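Local coordinates for D-3-phosphoglycerate dehydrogenase-related protein (Vibrio cholerae, PDB 4S1V) that probably acts as a D-2-hydroxyacid dehydrogenase, oxidising 3-phosphoglycerate to 3-phosphohydroxypyruvate with a nicotinamide cofactor held in a Rossmann-fold domain, at residues I74-T77 with H83-V86; P103-E108 with Y291-S296; Q191-A194 with E198-A201. All coordinates share one frame; numbering follows the deposited sequence.

Interaction 1: residues I74-T77 with H83-V86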
loop_
_atom_site.group_PDB
_atom_site.type_symbol
_atom_site.label_atom_id
_atom_site.label_comp_id
_atom_site.label_asym_id
_atom_site.label_seq_id
_atom_site.Cartn_x
_atom_site.Cartn_y
_atom_site.Cartn_z
ATOM N N ILE C 74 -27.443 -27.239 -29.894
ATOM C CA ILE C 74 -26.435 -26.411 -29.259
ATOM C C ILE C 74 -25.627 -25.711 -30.355
ATOM O O ILE C 74 -25.036 -26.366 -31.208
ATOM C CB ILE C 74 -25.519 -27.241 -28.355
ATOM C CG1 ILE C 74 -26.313 -27.745 -27.140
ATOM C CG2 ILE C 74 -24.307 -26.417 -27.934
ATOM C CD1 ILE C 74 -25.573 -28.763 -26.301
ATOM N N SER C 75 -25.619 -24.381 -30.338
ATOM C CA SER C 75 -24.812 -23.622 -31.290
ATOM C C SER C 75 -23.612 -23.022 -30.578
ATOM O O SER C 75 -23.760 -22.159 -29.714
ATOM C CB SER C 75 -25.637 -22.533 -31.985
ATOM O OG SER C 75 -24.861 -21.858 -32.975
ATOM N N GLN C 76 -22.428 -23.499 -30.946
ATOM C CA GLN C 76 -21.188 -23.132 -30.289
ATOM C C GLN C 76 -20.592 -21.889 -30.936
ATOM O O GLN C 76 -20.499 -21.805 -32.166
ATOM C CB GLN C 76 -20.203 -24.308 -30.371
ATOM C CG GLN C 76 -18.874 -24.107 -29.659
ATOM C CD GLN C 76 -19.041 -23.923 -28.159
ATOM O OE1 GLN C 76 -19.524 -24.816 -27.472
ATOM N NE2 GLN C 76 -18.643 -22.760 -27.651
ATOM N N THR C 77 -20.221 -20.910 -30.113
ATOM C CA THR C 77 -19.377 -19.812 -30.575
ATOM C C THR C 77 -17.967 -20.380 -30.697
ATOM O O THR C 77 -17.462 -21.008 -29.751
ATOM C CB THR C 77 -19.354 -18.626 -29.593
ATOM O OG1 THR C 77 -19.100 -19.103 -28.263
ATOM C CG2 THR C 77 -20.685 -17.842 -29.643
ATOM N N HIS C 83 -15.124 -28.655 -23.135
ATOM C CA HIS C 83 -16.330 -28.417 -22.340
ATOM C C HIS C 83 -17.549 -29.137 -22.873
ATOM O O HIS C 83 -18.612 -29.110 -22.235
ATOM C CB HIS C 83 -16.615 -26.920 -22.294
ATOM C CG HIS C 83 -17.079 -26.371 -23.615
ATOM N ND1 HIS C 83 -16.265 -26.285 -24.684
ATOM C CD2 HIS C 83 -18.334 -25.936 -24.034
ATOM C CE1 HIS C 83 -16.958 -25.793 -25.729
ATOM N NE2 HIS C 83 -18.225 -25.580 -25.328
ATOM N N ILE C 84 -17.416 -29.774 -24.040
ATOM C CA ILE C 84 -18.551 -30.400 -24.727
ATOM C C ILE C 84 -18.169 -31.716 -25.434
ATOM O O ILE C 84 -17.081 -31.838 -25.997
ATOM C CB ILE C 84 -19.246 -29.400 -25.696
ATOM C CG1 ILE C 84 -20.621 -29.925 -26.146
ATOM C CG2 ILE C 84 -18.348 -29.050 -26.878
ATOM C CD1 ILE C 84 -21.447 -28.932 -26.949
ATOM N N ASP C 85 -19.070 -32.694 -25.387
ATOM C CA ASP C 85 -18.823 -34.027 -25.941
ATOM C C ASP C 85 -19.831 -34.308 -27.052
ATOM O O ASP C 85 -20.955 -34.761 -26.793
ATOM C CB ASP C 85 -18.932 -35.078 -24.827
ATOM C CG ASP C 85 -18.552 -36.486 -25.285
ATOM O OD1 ASP C 85 -18.719 -36.832 -26.479
ATOM O OD2 ASP C 85 -18.093 -37.264 -24.421
ATOM N N VAL C 86 -19.418 -34.043 -28.288
ATOM C CA VAL C 86 -20.345 -34.028 -29.432
ATOM C C VAL C 86 -21.003 -35.394 -29.697
ATOM O O VAL C 86 -22.217 -35.448 -29.910
ATOM C CB VAL C 86 -19.696 -33.423 -30.699
ATOM C CG1 VAL C 86 -20.640 -33.473 -31.893
ATOM C CG2 VAL C 86 -19.275 -31.989 -30.425
#
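At the C-terminal end of strand 73-76, Gln-76 meets His-83 of the loop leading to helix 86-91. His-83 NE2 donates to Gln-76 OE1 over a short 2.6 Å. The oxygen lies at the ring's edge in its plane, but the donor stands 43° out of the amide's carbonyl plane, so no lone pair is aimed at. The two flat groups are almost perpendicular, with planes 85° apart. Gln-76 reaches this position because the bend of its chain at chi2 (63°) turns the amide toward Thr-77, with OE1 directed at the histidine. There NE2 is held too: it donates to Thr-77 O at 3.0 Å and to Arg-55 O, which fixes the amide flip and leaves OE1 facing the histidine. Strand 73-76 sits between 50-53 and 95-98 in the five-stranded parallel sheet; in relatives of this family the corresponding loop helps to line the substrate site, and the same is probable here. An apolar contact lies alongside: Ile-74 CG2 and Ile-84 CD1 meet tip to tip at 3.9 Å, while Ile-84 CG2 rests 3.7 Å above one face of the His-83 ring, near its rim. Cys-89 of helix 86-91 touches both isoleucines, and Asp-85 caps the start of that helix by accepting from Leu-88 N.

Interaction 2: residues P103-E108 with Y291-S296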
loop_
_atom_site.group_PDB
_atom_site.type_symbol
_atom_site.label_atom_id
_atom_site.label_comp_id
_atom_site.label_asym_id
_atom_site.label_seq_id
_atom_site.Cartn_x
_atom_site.Cartn_y
_atom_site.Cartn_z
ATOM N N PRO C 103 -8.307 -14.782 -34.141
ATOM C CA PRO C 103 -7.117 -14.773 -33.269
ATOM C C PRO C 103 -6.636 -13.376 -32.870
ATOM O O PRO C 103 -5.766 -13.257 -32.006
ATOM C CB PRO C 103 -6.042 -15.438 -34.144
ATOM C CG PRO C 103 -6.447 -15.110 -35.536
ATOM C CD PRO C 103 -7.950 -15.012 -35.556
ATOM N N VAL C 104 -7.194 -12.337 -33.489
ATOM C CA VAL C 104 -6.708 -10.965 -33.305
ATOM C C VAL C 104 -6.891 -10.407 -31.885
ATOM O O VAL C 104 -5.911 -10.010 -31.257
ATOM C CB VAL C 104 -7.267 -9.993 -34.383
ATOM C CG1 VAL C 104 -6.712 -8.588 -34.179
ATOM C CG2 VAL C 104 -6.908 -10.486 -35.781
ATOM N N ALA C 105 -8.125 -10.373 -31.380
ATOM C CA ALA C 105 -8.366 -9.880 -30.007
ATOM C C ALA C 105 -7.548 -10.590 -28.922
ATOM O O ALA C 105 -6.994 -9.919 -28.054
ATOM C CB ALA C 105 -9.843 -9.874 -29.661
ATOM N N PRO C 106 -7.482 -11.940 -28.956
ATOM C CA PRO C 106 -6.615 -12.650 -28.010
ATOM C C PRO C 106 -5.150 -12.237 -28.109
ATOM O O PRO C 106 -4.512 -12.031 -27.091
ATOM C CB PRO C 106 -6.773 -14.128 -28.392
ATOM C CG PRO C 106 -7.818 -14.194 -29.452
ATOM C CD PRO C 106 -8.434 -12.848 -29.622
ATOM N N ALA C 107 -4.629 -12.109 -29.327
ATOM C CA ALA C 107 -3.241 -11.703 -29.509
ATOM C C ALA C 107 -2.996 -10.321 -28.899
ATOM O O ALA C 107 -2.065 -10.152 -28.105
ATOM C CB ALA C 107 -2.862 -11.719 -30.981
ATOM N N GLU C 108 -3.843 -9.354 -29.265
ATOM C CA GLU C 108 -3.762 -7.982 -28.742
ATOM C C GLU C 108 -3.890 -7.931 -27.210
ATOM O O GLU C 108 -3.171 -7.173 -26.552
ATOM C CB GLU C 108 -4.812 -7.066 -29.405
ATOM C CG GLU C 108 -4.593 -6.805 -30.896
ATOM C CD GLU C 108 -5.390 -5.620 -31.447
ATOM O OE1 GLU C 108 -5.928 -4.813 -30.644
ATOM O OE2 GLU C 108 -5.469 -5.482 -32.698
ATOM N N TYR C 291 -10.711 -13.292 -25.746
ATOM C CA TYR C 291 -11.724 -13.251 -26.798
ATOM C C TYR C 291 -12.868 -12.260 -26.536
ATOM O O TYR C 291 -13.749 -12.083 -27.376
ATOM C CB TYR C 291 -12.265 -14.664 -27.082
ATOM C CG TYR C 291 -12.970 -15.345 -25.929
ATOM C CD1 TYR C 291 -14.325 -15.105 -25.674
ATOM C CD2 TYR C 291 -12.302 -16.253 -25.115
ATOM C CE1 TYR C 291 -14.983 -15.718 -24.625
ATOM C CE2 TYR C 291 -12.959 -16.889 -24.068
ATOM C CZ TYR C 291 -14.301 -16.612 -23.833
ATOM O OH TYR C 291 -14.974 -17.230 -22.807
ATOM N N VAL C 292 -12.838 -11.611 -25.378
ATOM C CA VAL C 292 -13.927 -10.737 -24.942
ATOM C C VAL C 292 -13.672 -9.330 -25.484
ATOM O O VAL C 292 -12.947 -8.544 -24.883
ATOM C CB VAL C 292 -14.054 -10.740 -23.402
ATOM C CG1 VAL C 292 -15.258 -9.918 -22.945
ATOM C CG2 VAL C 292 -14.173 -12.175 -22.895
ATOM N N GLU C 293 -14.282 -9.034 -26.628
ATOM C CA GLU C 293 -13.966 -7.838 -27.402
ATOM C C GLU C 293 -15.085 -7.600 -28.424
ATOM O O GLU C 293 -15.729 -8.556 -28.868
ATOM C CB GLU C 293 -12.602 -8.032 -28.079
ATOM C CG GLU C 293 -12.048 -6.829 -28.831
ATOM C CD GLU C 293 -12.486 -6.816 -30.286
ATOM O OE1 GLU C 293 -12.470 -7.884 -30.940
ATOM O OE2 GLU C 293 -12.852 -5.736 -30.774
ATOM N N LYS C 294 -15.335 -6.332 -28.766
ATOM C CA LYS C 294 -16.443 -5.959 -29.672
ATOM C C LYS C 294 -16.465 -6.759 -30.982
ATOM O O LYS C 294 -17.394 -7.547 -31.213
ATOM C CB LYS C 294 -16.443 -4.443 -29.953
ATOM C CG LYS C 294 -17.669 -3.924 -30.712
ATOM C CD LYS C 294 -18.909 -3.886 -29.824
ATOM C CE LYS C 294 -20.053 -3.091 -30.439
ATOM N NZ LYS C 294 -20.739 -3.812 -31.552
ATOM N N ASN C 295 -15.441 -6.562 -31.818
ATOM C CA ASN C 295 -15.311 -7.258 -33.105
ATOM C C ASN C 295 -15.330 -8.779 -32.979
ATOM O O ASN C 295 -16.037 -9.459 -33.720
ATOM C CB ASN C 295 -14.037 -6.817 -33.845
ATOM C CG ASN C 295 -13.971 -5.317 -34.052
ATOM O OD1 ASN C 295 -14.912 -4.702 -34.560
ATOM N ND2 ASN C 295 -12.854 -4.716 -33.654
ATOM N N SER C 296 -14.544 -9.301 -32.041
ATOM C CA SER C 296 -14.545 -10.732 -31.714
ATOM C C SER C 296 -15.954 -11.292 -31.401
ATOM O O SER C 296 -16.359 -12.316 -31.959
ATOM C CB SER C 296 -13.582 -10.998 -30.556
ATOM O OG SER C 296 -13.502 -12.380 -30.270
#
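Pro-106 and Tyr-291 bring the two backbones together, their CA atoms 5.3 Å apart where the first turn of helix 104-119 passes the loop leading into helix 294-312. Pro-106 CD lies 4.4 Å from Tyr-291 CA, so it is the main chain of the tyrosine that is touched; its side chain sets off away from the proline, and farther along OH is hydrogen-bonded to Arg-57 NE and the ring meets His-288 edge to face. Ala-105 CB presses against Glu-293, 3.7 Å from its CB and 3.5 Å from OE1, and also lies 4.0 Å from Ser-296 CB. Glu-293 is the N-cap of helix 294-312, the helix that carries the chain back to the other domain. Its chain bends at chi2 (-90°), bringing the carboxylate over the N-H groups of the first helical turn, where Ser-296 N donates to OE1 at 2.7 Å and Asn-295 N to OE2 at 2.9 Å. Both donors approach from above the carboxylate plane. A neighbouring subunit closes over this cap: its Thr-144 N also donates to Glu-293 OE2, and its Leu-145 N and Ser-146 N bind the carboxylate of Glu-108.

Interaction 3: residues Q191-A194 with E198-A201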
loop_
_atom_site.group_PDB
_atom_site.type_symbol
_atom_site.label_atom_id
_atom_site.label_comp_id
_atom_site.label_asym_id
_atom_site.label_seq_id
_atom_site.Cartn_x
_atom_site.Cartn_y
_atom_site.Cartn_z
ATOM N N GLN C 191 14.397 -17.585 -33.730
ATOM C CA GLN C 191 15.187 -18.705 -33.224
ATOM C C GLN C 191 14.285 -19.865 -32.829
ATOM O O GLN C 191 13.159 -19.657 -32.373
ATOM C CB GLN C 191 16.039 -18.288 -32.025
ATOM C CG GLN C 191 16.893 -17.053 -32.249
ATOM C CD GLN C 191 17.622 -16.634 -30.991
ATOM O OE1 GLN C 191 18.496 -17.353 -30.502
ATOM N NE2 GLN C 191 17.276 -15.460 -30.461
ATOM N N ALA C 192 14.788 -21.081 -33.027
ATOM C CA ALA C 192 14.196 -22.275 -32.437
ATOM C C ALA C 192 15.063 -22.724 -31.269
ATOM O O ALA C 192 16.281 -22.874 -31.414
ATOM C CB ALA C 192 14.077 -23.388 -33.464
ATOM N N ALA C 193 14.433 -22.918 -30.109
ATOM C CA ALA C 193 15.116 -23.455 -28.939
ATOM C C ALA C 193 15.557 -24.891 -29.215
ATOM O O ALA C 193 14.824 -25.653 -29.852
ATOM C CB ALA C 193 14.209 -23.397 -27.713
ATOM N N ALA C 194 16.755 -25.236 -28.746
ATOM C CA ALA C 194 17.325 -26.573 -28.895
ATOM C C ALA C 194 16.472 -27.617 -28.178
ATOM O O ALA C 194 16.263 -28.713 -28.697
ATOM C CB ALA C 194 18.751 -26.604 -28.358
ATOM N N GLU C 198 16.517 -25.332 -22.583
ATOM C CA GLU C 198 17.054 -24.065 -23.097
ATOM C C GLU C 198 15.979 -22.964 -23.163
ATOM O O GLU C 198 16.253 -21.802 -22.869
ATOM C CB GLU C 198 17.703 -24.268 -24.476
ATOM C CG GLU C 198 17.928 -22.977 -25.254
ATOM C CD GLU C 198 18.713 -23.167 -26.541
ATOM O OE1 GLU C 198 19.917 -23.496 -26.477
ATOM O OE2 GLU C 198 18.133 -22.961 -27.624
ATOM N N PHE C 199 14.763 -23.343 -23.552
ATOM C CA PHE C 199 13.656 -22.407 -23.703
ATOM C C PHE C 199 13.329 -21.723 -22.380
ATOM O O PHE C 199 13.258 -20.502 -22.323
ATOM C CB PHE C 199 12.430 -23.125 -24.295
ATOM C CG PHE C 199 11.219 -22.238 -24.484
ATOM C CD1 PHE C 199 11.226 -21.204 -25.421
ATOM C CD2 PHE C 199 10.060 -22.460 -23.743
ATOM C CE1 PHE C 199 10.102 -20.406 -25.599
ATOM C CE2 PHE C 199 8.933 -21.666 -23.920
ATOM C CZ PHE C 199 8.955 -20.635 -24.844
ATOM N N PHE C 200 13.164 -22.500 -21.309
ATOM C CA PHE C 200 12.876 -21.916 -19.997
ATOM C C PHE C 200 14.046 -21.150 -19.395
ATOM O O PHE C 200 13.840 -20.159 -18.691
ATOM C CB PHE C 200 12.328 -22.963 -19.018
ATOM C CG PHE C 200 10.867 -23.237 -19.208
ATOM C CD1 PHE C 200 10.434 -24.101 -20.203
ATOM C CD2 PHE C 200 9.916 -22.604 -18.412
ATOM C CE1 PHE C 200 9.079 -24.341 -20.402
ATOM C CE2 PHE C 200 8.563 -22.841 -18.600
ATOM C CZ PHE C 200 8.145 -23.712 -19.599
ATOM N N ALA C 201 15.268 -21.594 -19.688
ATOM C CA ALA C 201 16.464 -20.927 -19.175
ATOM C C ALA C 201 16.690 -19.544 -19.795
ATOM O O ALA C 201 17.113 -18.618 -19.102
ATOM C CB ALA C 201 17.693 -21.809 -19.372
#
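Glu-198 OE2 accepts the backbone N-H of Ala-194 at 2.9 Å, and the bond is nearly straight, with an angle of 167° at the hydrogen. The amide arrives from well above the carboxylate plane, 64° out of it, so the carboxylate is met over its flat side. The same oxygen sits 3.3 Å from Ala-193 CA. Glu-198 can span the gap because its chain is extended, CG lying anti to the backbone N (chi1 164°), and this sends the acid group from the first turn of helix 196-202 back across the turn that precedes it. Ala-194 CB lies 3.8 Å from Glu-198 OE1, so the methyl group packs beside the carboxylate that binds its own backbone.

Deeper in, Ala-193 CB touches Phe-199 CB at 3.9 Å. The phenyl ring continues past the alanine toward Leu-174, Trp-153 and Leu-206, side chains of three neighbouring strands. The contact thus closes the turn between edge strand 191-192 and the helix of a beta-alpha-beta crossover, the one that carries the chain from one edge of the Rossmann sheet back to strand 205-208 near its middle. Phe-199 also lies near, though not against, the glycine-rich turn expected to bind the dinucleotide.

Asp-195, immediately before the helix, accepts the Glu-198 N-H through OD1. Glu-198 returns a bond to the chain, but to Ala-194 N, one residue earlier than a classical capping box would require. Two acidic side chains are therefore gathered at the amino end of a short helix, where the helix dipole would probably favour their charged forms, and between them they hold backbone N-H groups on both sides of the strand-to-helix turn.

The three contacts illustrate how a two-domain dehydrogenase is assembled. Interaction 1 belongs to the five-stranded domain and interaction 3 to the far edge of the cofactor-binding sheet, their centres about 36 Å apart. Interaction 2 stands between, where the chain passes from one domain to the other and later returns: its centre is about 20 Å from that of interaction 1 and about 28 Å from that of interaction 3. Nearest atoms of interactions 1 and 2 are about 6 Å apart, bridged in part by the segment around Arg-55 and Arg-57. Residues 191-194 and 198-201 fall within the long excursion between the two halves of interaction 2, about 16 Å away at the nearest atoms.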